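Local coordinates for protein 1-deoxy-D-xylulose 5-phosphate reductoisomerase (Zymomonas mobilis, PDB 1R0K) that catalyses the NADPH-dependent rearrangement and reduction of 1-deoxy-D-xylulose 5-phosphate to 2-C-methyl-D-erythritol 4-phosphate, with the help of a divalent metal ion, at residues A38-K43 against P62-D67; R56-D61 against A83-E88; A48-N53 against S75-A80; P4-V9 against Q32-T37. All blocks are in the same frame, centred on the assembly; numbering follows the deposited sequence.

Overall arrangement
All four contacts lie in the NADPH-binding Rossmann domain. Contact 4 buries the most surface and joins two neighbouring strands of the parallel sheet, chiefly through backbone hydrogen bonds. Contacts 2 and 3, both partly buried, set helices against the sheet or its approach by apolar packing, with polar groups at the margin; helices 42-51 and 83-90 cover opposite faces. Contacts 1 and 3 both use helix 42-51, its start in the first and its last turn in the second. Contact 1, at the surface, combines modest apolar packing with predicted cofactor residues. Contacts 1 and 2 are joined by the Arg40-Asp61 salt bridge, contacts 2 and 3 by Arg56-Glu78.

Contact 1: residues A38-K43 against P62-D67; sequences ANRNVK and PSLYND. With ACT (acetate ion), chain F.
Leu64 has CG anti to its carbonyl carbon (chi1 -56°) and CD1 anti to CA (chi2 179°), a combination that reaches CD1 across to the loop before helix 42-51. Val42, with CG1 anti to its backbone N (chi1 179°), spreads its two methyls over the facing helix start. CG2 of Val42 meets CB of Leu64 at 3.8 Å, while CG1 of Val42 lies 3.8 Å from the carbonyl carbon of Asp67 and 4.1 Å from its CB. Leu64 CD1 comes to 3.2 Å from Arg40 O and also touches Arg40 CB at 3.9 Å, the two side chains crossing at about a right angle. An alanine in place of Val42 would probably leave a gap beside Leu64 CB and the Asp67 backbone, letting the leucine shift. Ile59 of strand 56-59 touches Val42 and Leu64 as well, and Arg40 NH1 makes a salt bridge with Asp61. Away from the leucine, backbone N-H groups converge on an acetate ion, probably from the crystallisation liquor: its O atom accepts from Asn39 N at 2.9 Å and from Arg40 N and Asn41 N, with Thr13 OG1 as a further partner. Asn41 caps helix 42-51 through OD1. Arg40 and Asn41 are predicted to bind NADPH, and their place just past the second strand is consistent with the cofactor-binding loop of a Rossmann fold.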
loop_
_atom_site.group_PDB
_atom_site.type_symbol
_atom_site.label_atom_id
_atom_site.label_comp_id
_atom_site.label_asym_id
_atom_site.label_seq_id
_atom_site.Cartn_x
_atom_site.Cartn_y
_atom_site.Cartn_z
ATOM N N ALA B 38 17.468 21.503 21.309
ATOM C CA ALA B 38 17.621 20.328 22.151
ATOM C C ALA B 38 17.060 20.695 23.517
ATOM O O ALA B 38 16.670 21.839 23.743
ATOM C CB ALA B 38 19.091 19.937 22.259
ATOM N N ASN B 39 17.007 19.725 24.420
ATOM C CA ASN B 39 16.487 19.970 25.757
ATOM C C ASN B 39 17.625 20.205 26.746
ATOM O O ASN B 39 17.738 21.283 27.325
ATOM C CB ASN B 39 15.631 18.786 26.210
ATOM C CG ASN B 39 14.951 19.036 27.542
ATOM O OD1 ASN B 39 14.258 20.037 27.717
ATOM N ND2 ASN B 39 15.139 18.119 28.486
ATOM N N ARG B 40 18.474 19.196 26.928
ATOM C CA ARG B 40 19.595 19.312 27.854
ATOM C C ARG B 40 20.942 18.862 27.287
ATOM O O ARG B 40 21.975 19.103 27.906
ATOM C CB ARG B 40 19.301 18.525 29.140
ATOM C CG ARG B 40 18.205 19.129 30.014
ATOM C CD ARG B 40 17.965 18.280 31.256
ATOM N NE ARG B 40 19.168 18.134 32.079
ATOM C CZ ARG B 40 19.696 19.104 32.819
ATOM N NH1 ARG B 40 19.135 20.305 32.849
ATOM N NH2 ARG B 40 20.790 18.873 33.534
ATOM N N ASN B 41 20.943 18.225 26.118
ATOM C CA ASN B 41 22.195 17.750 25.528
ATOM C C ASN B 41 22.905 18.808 24.693
ATOM O O ASN B 41 22.858 18.788 23.462
ATOM C CB ASN B 41 21.949 16.513 24.661
ATOM C CG ASN B 41 23.240 15.794 24.293
ATOM O OD1 ASN B 41 24.228 16.420 23.899
ATOM N ND2 ASN B 41 23.234 14.472 24.416
ATOM N N VAL B 42 23.580 19.724 25.378
ATOM C CA VAL B 42 24.309 20.802 24.727
ATOM C C VAL B 42 25.372 20.277 23.763
ATOM O O VAL B 42 25.494 20.759 22.635
ATOM C CB VAL B 42 24.995 21.705 25.779
ATOM C CG1 VAL B 42 25.778 22.807 25.092
ATOM C CG2 VAL B 42 23.954 22.291 26.715
ATOM N N LYS B 43 26.140 19.290 24.211
ATOM C CA LYS B 43 27.205 18.714 23.394
ATOM C C LYS B 43 26.711 18.274 22.023
ATOM O O LYS B 43 27.227 18.705 20.991
ATOM C CB LYS B 43 27.833 17.518 24.119
ATOM C CG LYS B 43 28.896 16.786 23.306
ATOM C CD LYS B 43 30.035 17.713 22.898
ATOM C CE LYS B 43 31.080 16.979 22.066
ATOM N NZ LYS B 43 31.685 15.831 22.797
ATOM N N PRO B 62 17.230 26.898 30.281
ATOM C CA PRO B 62 17.926 28.182 30.420
ATOM C C PRO B 62 19.225 28.043 31.201
ATOM O O PRO B 62 20.183 28.778 30.969
ATOM C CB PRO B 62 16.908 29.051 31.158
ATOM C CG PRO B 62 15.599 28.480 30.727
ATOM C CD PRO B 62 15.857 26.993 30.803
ATOM N N SER B 63 19.249 27.088 32.124
ATOM C CA SER B 63 20.414 26.842 32.967
ATOM C C SER B 63 21.638 26.422 32.161
ATOM O O SER B 63 22.767 26.528 32.636
ATOM C CB SER B 63 20.097 25.745 33.991
ATOM O OG SER B 63 18.841 25.965 34.619
ATOM N N LEU B 64 21.416 25.949 30.941
ATOM C CA LEU B 64 22.517 25.490 30.105
ATOM C C LEU B 64 22.945 26.475 29.022
ATOM O O LEU B 64 23.786 26.147 28.187
ATOM C CB LEU B 64 22.149 24.150 29.454
ATOM C CG LEU B 64 21.743 23.011 30.399
ATOM C CD1 LEU B 64 21.393 21.773 29.588
ATOM C CD2 LEU B 64 22.881 22.706 31.366
ATOM N N TYR B 65 22.386 27.681 29.037
ATOM C CA TYR B 65 22.731 28.668 28.019
ATOM C C TYR B 65 24.227 28.938 27.895
ATOM O O TYR B 65 24.750 29.027 26.785
ATOM C CB TYR B 65 22.003 29.989 28.273
ATOM C CG TYR B 65 22.297 31.037 27.220
ATOM C CD1 TYR B 65 22.004 30.805 25.875
ATOM C CD2 TYR B 65 22.879 32.255 27.565
ATOM C CE1 TYR B 65 22.283 31.763 24.900
ATOM C CE2 TYR B 65 23.162 33.220 26.596
ATOM C CZ TYR B 65 22.861 32.967 25.268
ATOM O OH TYR B 65 23.136 33.923 24.313
ATOM N N ASN B 66 24.914 29.074 29.027
ATOM C CA ASN B 66 26.351 29.338 29.012
ATOM C C ASN B 66 27.138 28.221 28.341
ATOM O O ASN B 66 28.016 28.481 27.518
ATOM C CB ASN B 66 26.881 29.552 30.435
ATOM C CG ASN B 66 26.469 30.890 31.015
ATOM O OD1 ASN B 66 26.643 31.931 30.383
ATOM N ND2 ASN B 66 25.929 30.870 32.227
ATOM N N ASP B 67 26.829 26.979 28.694
ATOM C CA ASP B 67 27.527 25.845 28.104
ATOM C C ASP B 67 27.377 25.865 26.588
ATOM O O ASP B 67 28.336 25.610 25.858
ATOM C CB ASP B 67 26.990 24.523 28.664
ATOM C CG ASP B 67 27.197 24.396 30.164
ATOM O OD1 ASP B 67 28.145 25.015 30.690
ATOM O OD2 ASP B 67 26.420 23.665 30.817
HETATM C C ACT F . 17.810 16.176 25.131
HETATM O O ACT F . 18.391 17.160 24.500
HETATM O OXT ACT F . 17.662 16.080 26.393
HETATM C CH3 ACT F . 17.234 15.010 24.392
#

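Contact 2: residues R56-D61 against A83-E88; sequences RAVIAD and ADALVE
On one face of the parallel Rossmann sheet, helix 83-90 packs over strand 56-59, where Val58 and Ala60 meet it. Strand and helix segments run at 145° to each other, their axes 8.0 Å apart. Val58 is the main point of packing: with CG1 anti to its backbone N (chi1 -173°), that methyl touches Ala85 CB at 3.5 Å, tighter than usual for two carbons, and Leu86 CD2 at 3.8 Å. The other methyl of Leu86, CD1, rests 4.0 Å from Ala60 CB, spreading the leucine's fork over both residues. Thr37 of the neighbouring strand 31-38 also touches Val58 and Leu86, and Ala80 of strand 78-81 touches Val58 and Ala85 from the other flank. At the Arg56 end of the strand, NH1 gives a hydrogen bond to a water at 2.9 Å, which in turn donates to Ala85 O at 2.8 Å. Glu88 CB sits at the edge of the Arg56 guanidinium, whose NH2 makes a salt bridge with Glu78. The small alanine side chain is consistent with the close approach of helix and strand, while the water joins the arginine to a helix carbonyl without direct contact between the two.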
loop_
_atom_site.group_PDB
_atom_site.type_symbol
_atom_site.label_atom_id
_atom_site.label_comp_id
_atom_site.label_asym_id
_atom_site.label_seq_id
_atom_site.Cartn_x
_atom_site.Cartn_y
_atom_site.Cartn_z
ATOM N N ARG B 56 21.117 28.900 13.940
ATOM C CA ARG B 56 20.884 29.047 15.369
ATOM C C ARG B 56 20.673 27.711 16.058
ATOM O O ARG B 56 20.122 26.783 15.471
ATOM C CB ARG B 56 19.661 29.938 15.598
ATOM C CG ARG B 56 19.336 30.192 17.063
ATOM C CD ARG B 56 18.102 31.068 17.192
ATOM N NE ARG B 56 18.240 32.306 16.432
ATOM C CZ ARG B 56 17.284 33.218 16.309
ATOM N NH1 ARG B 56 16.110 33.038 16.902
ATOM N NH2 ARG B 56 17.498 34.308 15.582
ATOM N N ALA B 57 21.122 27.626 17.305
ATOM C CA ALA B 57 20.968 26.426 18.118
ATOM C C ALA B 57 20.315 26.858 19.422
ATOM O O ALA B 57 20.756 27.813 20.063
ATOM C CB ALA B 57 22.324 25.794 18.394
ATOM N N VAL B 58 19.262 26.159 19.822
ATOM C CA VAL B 58 18.570 26.520 21.046
ATOM C C VAL B 58 18.532 25.386 22.047
ATOM O O VAL B 58 18.129 24.269 21.724
ATOM C CB VAL B 58 17.121 26.957 20.756
ATOM C CG1 VAL B 58 16.476 27.499 22.023
ATOM C CG2 VAL B 58 17.099 28.007 19.663
ATOM N N ILE B 59 18.973 25.674 23.266
ATOM C CA ILE B 59 18.933 24.681 24.323
ATOM C C ILE B 59 17.733 25.084 25.185
ATOM O O ILE B 59 17.650 26.211 25.667
ATOM C CB ILE B 59 20.252 24.677 25.141
ATOM C CG1 ILE B 59 20.281 23.463 26.070
ATOM C CG2 ILE B 59 20.408 25.981 25.915
ATOM C CD1 ILE B 59 20.336 22.145 25.334
ATOM N N ALA B 60 16.786 24.167 25.344
ATOM C CA ALA B 60 15.570 24.432 26.106
ATOM C C ALA B 60 15.812 24.892 27.538
ATOM O O ALA B 60 15.173 25.827 28.018
ATOM C CB ALA B 60 14.683 23.192 26.105
ATOM N N ASP B 61 16.731 24.223 28.219
ATOM C CA ASP B 61 17.045 24.541 29.602
ATOM C C ASP B 61 17.840 25.844 29.714
ATOM O O ASP B 61 18.998 25.911 29.301
ATOM C CB ASP B 61 17.839 23.386 30.213
ATOM C CG ASP B 61 17.827 23.409 31.719
ATOM O OD1 ASP B 61 18.246 24.436 32.294
ATOM O OD2 ASP B 61 17.397 22.401 32.324
ATOM N N ALA B 83 12.360 28.524 26.939
ATOM C CA ALA B 83 11.122 28.166 26.258
ATOM C C ALA B 83 10.756 29.111 25.117
ATOM O O ALA B 83 10.406 28.663 24.018
ATOM C CB ALA B 83 9.975 28.103 27.266
ATOM N N ASP B 84 10.828 30.417 25.364
ATOM C CA ASP B 84 10.481 31.376 24.319
ATOM C C ASP B 84 11.393 31.229 23.103
ATOM O O ASP B 84 10.948 31.356 21.962
ATOM C CB ASP B 84 10.564 32.816 24.842
ATOM C CG ASP B 84 9.594 33.084 25.979
ATOM O OD1 ASP B 84 8.478 32.520 25.962
ATOM O OD2 ASP B 84 9.944 33.874 26.885
ATOM N N ALA B 85 12.671 30.965 23.355
ATOM C CA ALA B 85 13.651 30.811 22.282
ATOM C C ALA B 85 13.249 29.683 21.337
ATOM O O ALA B 85 13.489 29.759 20.128
ATOM C CB ALA B 85 15.034 30.542 22.868
ATOM N N LEU B 86 12.644 28.638 21.892
ATOM C CA LEU B 86 12.199 27.501 21.090
ATOM C C LEU B 86 11.122 27.960 20.121
ATOM O O LEU B 86 11.135 27.603 18.942
ATOM C CB LEU B 86 11.631 26.394 21.985
ATOM C CG LEU B 86 12.584 25.650 22.921
ATOM C CD1 LEU B 86 11.779 24.652 23.754
ATOM C CD2 LEU B 86 13.665 24.926 22.113
ATOM N N VAL B 87 10.182 28.749 20.622
ATOM C CA VAL B 87 9.112 29.249 19.778
ATOM C C VAL B 87 9.693 30.137 18.686
ATOM O O VAL B 87 9.314 30.028 17.523
ATOM C CB VAL B 87 8.080 30.045 20.602
ATOM C CG1 VAL B 87 7.057 30.695 19.676
ATOM C CG2 VAL B 87 7.382 29.112 21.582
ATOM N N GLU B 88 10.625 31.008 19.056
ATOM C CA GLU B 88 11.240 31.897 18.079
ATOM C C GLU B 88 11.967 31.102 17.003
ATOM O O GLU B 88 11.869 31.418 15.819
ATOM C CB GLU B 88 12.201 32.866 18.770
ATOM C CG GLU B 88 11.495 33.864 19.677
ATOM C CD GLU B 88 12.460 34.740 20.452
ATOM O OE1 GLU B 88 13.317 35.394 19.817
ATOM O OE2 GLU B 88 12.362 34.773 21.698
HETATM O O HOH W 1 15.619 31.315 19.187
#

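Contact 3: residues A48-N53 against S75-A80; sequences AAKRTN and SSVEAA
Val77 forms the tight part of the contact, set against the last turns of helix 42-51. Its CG1, anti to the backbone N (chi1 -179°), meets Ala49 CB at 3.8 Å, and its CG2 lies 3.8 Å from Ala49 O. Both methyls of the valine are therefore engaged, one with a side chain and one with the helix backbone. Both residues are buried, and Ala57 of strand 56-59 touches each of them. Toward solvent the fit is looser. Lys50 CG passes Ser75 CB at 4.2 Å, an apolar brush by the stem of the chain; the amino group goes on to a hydrogen bond with Ala71 O. Ser75 OG has its stronger partner in Leu72 O and also accepts a weak bond from Val77 N, which ties the turn leading into strand 78-81. Farther out, Asn53 ND2 and Ser76 OG stand 3.5 Å apart, both on exposed residues. Asn53, whose positive phi closes the helix in a Schellman motif, has CG anti to its backbone N (chi1 -170°), and its amide end turns to Ser76. Just before it, Thr52 secures the last turn, its N and OG1 both bonded to Ala48 O and reaching that oxygen from opposite faces of its plane. The whole contact thus sits where helix 42-51 ends and strand 78-81, an outermost strand of the parallel sheet within this chain, is about to begin, with Leu72 of helix 65-72 packing on Lys50 and Val77, and Leu21 of helix 15-25 on Ala48 and Thr52.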
loop_
_atom_site.group_PDB
_atom_site.type_symbol
_atom_site.label_atom_id
_atom_site.label_comp_id
_atom_site.label_asym_id
_atom_site.label_seq_id
_atom_site.Cartn_x
_atom_site.Cartn_y
_atom_site.Cartn_z
ATOM N N ALA B 48 26.071 19.106 16.131
ATOM C CA ALA B 48 25.162 19.040 14.989
ATOM C C ALA B 48 25.021 20.410 14.333
ATOM O O ALA B 48 25.053 20.533 13.106
ATOM C CB ALA B 48 23.796 18.539 15.436
ATOM N N ALA B 49 24.863 21.439 15.158
ATOM C CA ALA B 49 24.711 22.800 14.659
ATOM C C ALA B 49 25.932 23.229 13.851
ATOM O O ALA B 49 25.805 23.789 12.760
ATOM C CB ALA B 49 24.491 23.757 15.826
ATOM N N LYS B 50 27.117 22.964 14.392
ATOM C CA LYS B 50 28.351 23.335 13.714
ATOM C C LYS B 50 28.558 22.540 12.428
ATOM O O LYS B 50 29.010 23.086 11.425
ATOM C CB LYS B 50 29.545 23.154 14.659
ATOM C CG LYS B 50 29.553 24.161 15.801
ATOM C CD LYS B 50 30.815 24.083 16.639
ATOM C CE LYS B 50 30.871 22.815 17.459
ATOM N NZ LYS B 50 32.084 22.820 18.320
ATOM N N ARG B 51 28.222 21.255 12.457
ATOM C CA ARG B 51 28.371 20.408 11.279
ATOM C C ARG B 51 27.513 20.917 10.129
ATOM O O ARG B 51 27.995 21.081 9.007
ATOM C CB ARG B 51 27.943 18.974 11.573
ATOM C CG ARG B 51 28.791 18.230 12.563
ATOM C CD ARG B 51 28.567 16.741 12.389
ATOM N NE ARG B 51 27.159 16.369 12.502
ATOM C CZ ARG B 51 26.538 16.144 13.655
ATOM N NH1 ARG B 51 25.253 15.809 13.667
ATOM N NH2 ARG B 51 27.205 16.241 14.799
ATOM N N THR B 52 26.237 21.154 10.420
ATOM C CA THR B 52 25.284 21.618 9.417
ATOM C C THR B 52 25.319 23.118 9.175
ATOM O O THR B 52 24.522 23.641 8.396
ATOM C CB THR B 52 23.852 21.233 9.809
ATOM O OG1 THR B 52 23.498 21.897 11.029
ATOM C CG2 THR B 52 23.748 19.722 10.006
ATOM N N ASN B 53 26.240 23.808 9.840
ATOM C CA ASN B 53 26.364 25.251 9.677
ATOM C C ASN B 53 25.002 25.894 9.939
ATOM O O ASN B 53 24.567 26.782 9.204
ATOM C CB ASN B 53 26.827 25.575 8.254
ATOM C CG ASN B 53 27.199 27.033 8.075
ATOM O OD1 ASN B 53 27.334 27.515 6.950
ATOM N ND2 ASN B 53 27.376 27.743 9.184
ATOM N N SER B 75 32.441 29.699 16.023
ATOM C CA SER B 75 31.607 29.385 14.870
ATOM C C SER B 75 30.689 30.553 14.535
ATOM O O SER B 75 30.798 31.634 15.117
ATOM C CB SER B 75 30.757 28.142 15.149
ATOM O OG SER B 75 29.769 28.412 16.131
ATOM N N SER B 76 29.785 30.325 13.590
ATOM C CA SER B 76 28.840 31.347 13.171
ATOM C C SER B 76 27.422 30.954 13.574
ATOM O O SER B 76 26.445 31.530 13.099
ATOM C CB SER B 76 28.926 31.545 11.657
ATOM O OG SER B 76 28.913 30.298 10.984
ATOM N N VAL B 77 27.322 29.968 14.459
ATOM C CA VAL B 77 26.032 29.491 14.937
ATOM C C VAL B 77 25.534 30.344 16.100
ATOM O O VAL B 77 26.223 30.494 17.109
ATOM C CB VAL B 77 26.117 28.031 15.424
ATOM C CG1 VAL B 77 24.746 27.562 15.891
ATOM C CG2 VAL B 77 26.639 27.137 14.310
ATOM N N GLU B 78 24.335 30.900 15.952
ATOM C CA GLU B 78 23.732 31.721 16.995
ATOM C C GLU B 78 23.328 30.817 18.152
ATOM O O GLU B 78 22.879 29.691 17.940
ATOM C CB GLU B 78 22.491 32.440 16.461
ATOM C CG GLU B 78 22.772 33.526 15.435
ATOM C CD GLU B 78 21.508 34.012 14.742
ATOM O OE1 GLU B 78 20.499 34.259 15.437
ATOM O OE2 GLU B 78 21.525 34.155 13.499
ATOM N N ALA B 79 23.490 31.312 19.372
ATOM C CA ALA B 79 23.135 30.547 20.560
ATOM C C ALA B 79 21.939 31.171 21.270
ATOM O O ALA B 79 21.854 32.390 21.407
ATOM C CB ALA B 79 24.320 30.476 21.504
ATOM N N ALA B 80 21.010 30.330 21.710
ATOM C CA ALA B 80 19.828 30.806 22.419
ATOM C C ALA B 80 19.383 29.741 23.407
ATOM O O ALA B 80 19.820 28.592 23.329
ATOM C CB ALA B 80 18.708 31.123 21.432
#

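Contact 4: residues P4-V9 against Q32-T37; sequences PRTVTV and QVIALT
Val7 and Val9 exchange backbone hydrogen bonds with Gln32, Ile34, Ala35 and Thr37, a parallel ladder. Val7 N donates to Gln32 O at 2.8 Å, and Val7 O accepts from Ile34 N at 2.8 Å; beyond them Val9 N reaches Ala35 O at 3.0 Å and Thr37 N reaches Val9 O at 3.1 Å. Between the two sets the register slips by one residue, a beta bulge at Ile34 and Ala35. A side-chain bond fills in there: Thr8 OG1, anti to its carbonyl carbon (chi1 -79°), accepts from Ala35 N at 3.2 Å. A valine in place of Thr8 lacks OG1 and would probably leave Ala35 N without its mate across the bulge and the extra residue less firmly held. Side chains pack on both faces. On that of Thr6 and Gln32 the contacts are mixed: Ile34 CG1 lies 3.7 Å from Thr6 CB, and Gln32 runs beside Thr6, its OE1 near CG2. On the other, apolar, face, Val9 CB touches Leu36 CD2 at 3.7 Å and Val7 CG2 meets Val33 CG2; there Ile24 of helix 15-25, the crossover of this beta-alpha-beta unit, packs on Val7, Val9 and Val33. Thr37 OG1 is hydrogen-bonded to Gly11 N, just before the predicted NADPH residues Thr13 to Ile16. The chemistry implies a pairing carried by main-chain polarity, with one buried hydroxyl serving as a substitute acceptor where the bulge interrupts the ladder.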
loop_
_atom_site.group_PDB
_atom_site.type_symbol
_atom_site.label_atom_id
_atom_site.label_comp_id
_atom_site.label_asym_id
_atom_site.label_seq_id
_atom_site.Cartn_x
_atom_site.Cartn_y
_atom_site.Cartn_z
ATOM N N PRO B 4 18.604 25.659 -2.139
ATOM C CA PRO B 4 18.459 24.748 -0.998
ATOM C C PRO B 4 17.154 24.957 -0.235
ATOM O O PRO B 4 16.706 26.088 -0.056
ATOM C CB PRO B 4 19.673 25.079 -0.130
ATOM C CG PRO B 4 20.675 25.586 -1.120
ATOM C CD PRO B 4 19.832 26.459 -2.009
ATOM N N ARG B 5 16.551 23.861 0.211
ATOM C CA ARG B 5 15.313 23.939 0.973
ATOM C C ARG B 5 15.712 24.113 2.436
ATOM O O ARG B 5 16.555 23.370 2.944
ATOM C CB ARG B 5 14.509 22.652 0.797
ATOM C CG ARG B 5 13.131 22.701 1.426
ATOM C CD ARG B 5 12.443 21.346 1.349
ATOM N NE ARG B 5 11.049 21.429 1.765
ATOM C CZ ARG B 5 10.265 20.377 1.967
ATOM N NH1 ARG B 5 10.739 19.151 1.795
ATOM N NH2 ARG B 5 9.005 20.555 2.337
ATOM N N THR B 6 15.116 25.091 3.110
ATOM C CA THR B 6 15.438 25.358 4.507
ATOM C C THR B 6 14.726 24.412 5.476
ATOM O O THR B 6 13.529 24.145 5.336
ATOM C CB THR B 6 15.098 26.815 4.884
ATOM O OG1 THR B 6 13.717 27.083 4.599
ATOM C CG2 THR B 6 15.966 27.779 4.085
ATOM N N VAL B 7 15.469 23.917 6.459
ATOM C CA VAL B 7 14.915 22.992 7.437
ATOM C C VAL B 7 15.266 23.329 8.882
ATOM O O VAL B 7 16.357 23.827 9.183
ATOM C CB VAL B 7 15.388 21.549 7.166
ATOM C CG1 VAL B 7 14.976 21.117 5.775
ATOM C CG2 VAL B 7 16.901 21.454 7.323
ATOM N N THR B 8 14.322 23.053 9.772
ATOM C CA THR B 8 14.510 23.270 11.195
ATOM C C THR B 8 14.105 21.997 11.913
ATOM O O THR B 8 13.084 21.386 11.589
ATOM C CB THR B 8 13.661 24.447 11.713
ATOM O OG1 THR B 8 14.306 25.681 11.376
ATOM C CG2 THR B 8 13.483 24.366 13.222
ATOM N N VAL B 9 14.921 21.589 12.874
ATOM C CA VAL B 9 14.632 20.388 13.636
ATOM C C VAL B 9 14.448 20.744 15.105
ATOM O O VAL B 9 15.396 21.133 15.789
ATOM C CB VAL B 9 15.763 19.356 13.507
ATOM C CG1 VAL B 9 15.373 18.062 14.225
ATOM C CG2 VAL B 9 16.056 19.092 12.041
ATOM N N GLN B 32 19.231 23.319 3.776
ATOM C CA GLN B 32 19.931 24.353 4.527
ATOM C C GLN B 32 19.317 24.413 5.924
ATOM O O GLN B 32 18.149 24.764 6.089
ATOM C CB GLN B 32 19.781 25.706 3.833
ATOM C CG GLN B 32 20.070 26.892 4.738
ATOM C CD GLN B 32 20.163 28.198 3.976
ATOM O OE1 GLN B 32 19.306 28.512 3.145
ATOM N NE2 GLN B 32 21.204 28.972 4.260
ATOM N N VAL B 33 20.111 24.066 6.929
ATOM C CA VAL B 33 19.631 24.061 8.300
ATOM C C VAL B 33 19.503 25.453 8.901
ATOM O O VAL B 33 20.472 26.207 8.958
ATOM C CB VAL B 33 20.553 23.227 9.196
ATOM C CG1 VAL B 33 20.045 23.242 10.626
ATOM C CG2 VAL B 33 20.618 21.802 8.675
ATOM N N ILE B 34 18.298 25.785 9.350
ATOM C CA ILE B 34 18.051 27.072 9.975
ATOM C C ILE B 34 18.306 26.931 11.471
ATOM O O ILE B 34 19.338 27.364 11.977
ATOM C CB ILE B 34 16.594 27.542 9.748
ATOM C CG1 ILE B 34 16.310 27.664 8.248
ATOM C CG2 ILE B 34 16.367 28.891 10.426
ATOM C CD1 ILE B 34 17.210 28.645 7.526
ATOM N N ALA B 35 17.373 26.310 12.182
ATOM C CA ALA B 35 17.540 26.136 13.615
ATOM C C ALA B 35 17.498 24.685 14.057
ATOM O O ALA B 35 16.836 23.847 13.445
ATOM C CB ALA B 35 16.479 26.926 14.363
ATOM N N LEU B 36 18.236 24.397 15.121
ATOM C CA LEU B 36 18.255 23.073 15.721
ATOM C C LEU B 36 18.033 23.344 17.197
ATOM O O LEU B 36 18.559 24.319 17.731
ATOM C CB LEU B 36 19.610 22.388 15.531
ATOM C CG LEU B 36 20.070 22.030 14.118
ATOM C CD1 LEU B 36 21.365 21.230 14.225
ATOM C CD2 LEU B 36 18.998 21.214 13.389
ATOM N N THR B 37 17.244 22.510 17.861
ATOM C CA THR B 37 17.012 22.718 19.281
ATOM C C THR B 37 17.176 21.406 20.018
ATOM O O THR B 37 17.053 20.333 19.431
ATOM C CB THR B 37 15.594 23.240 19.566
ATOM O OG1 THR B 37 14.662 22.152 19.520
ATOM C CG2 THR B 37 15.201 24.297 18.546
#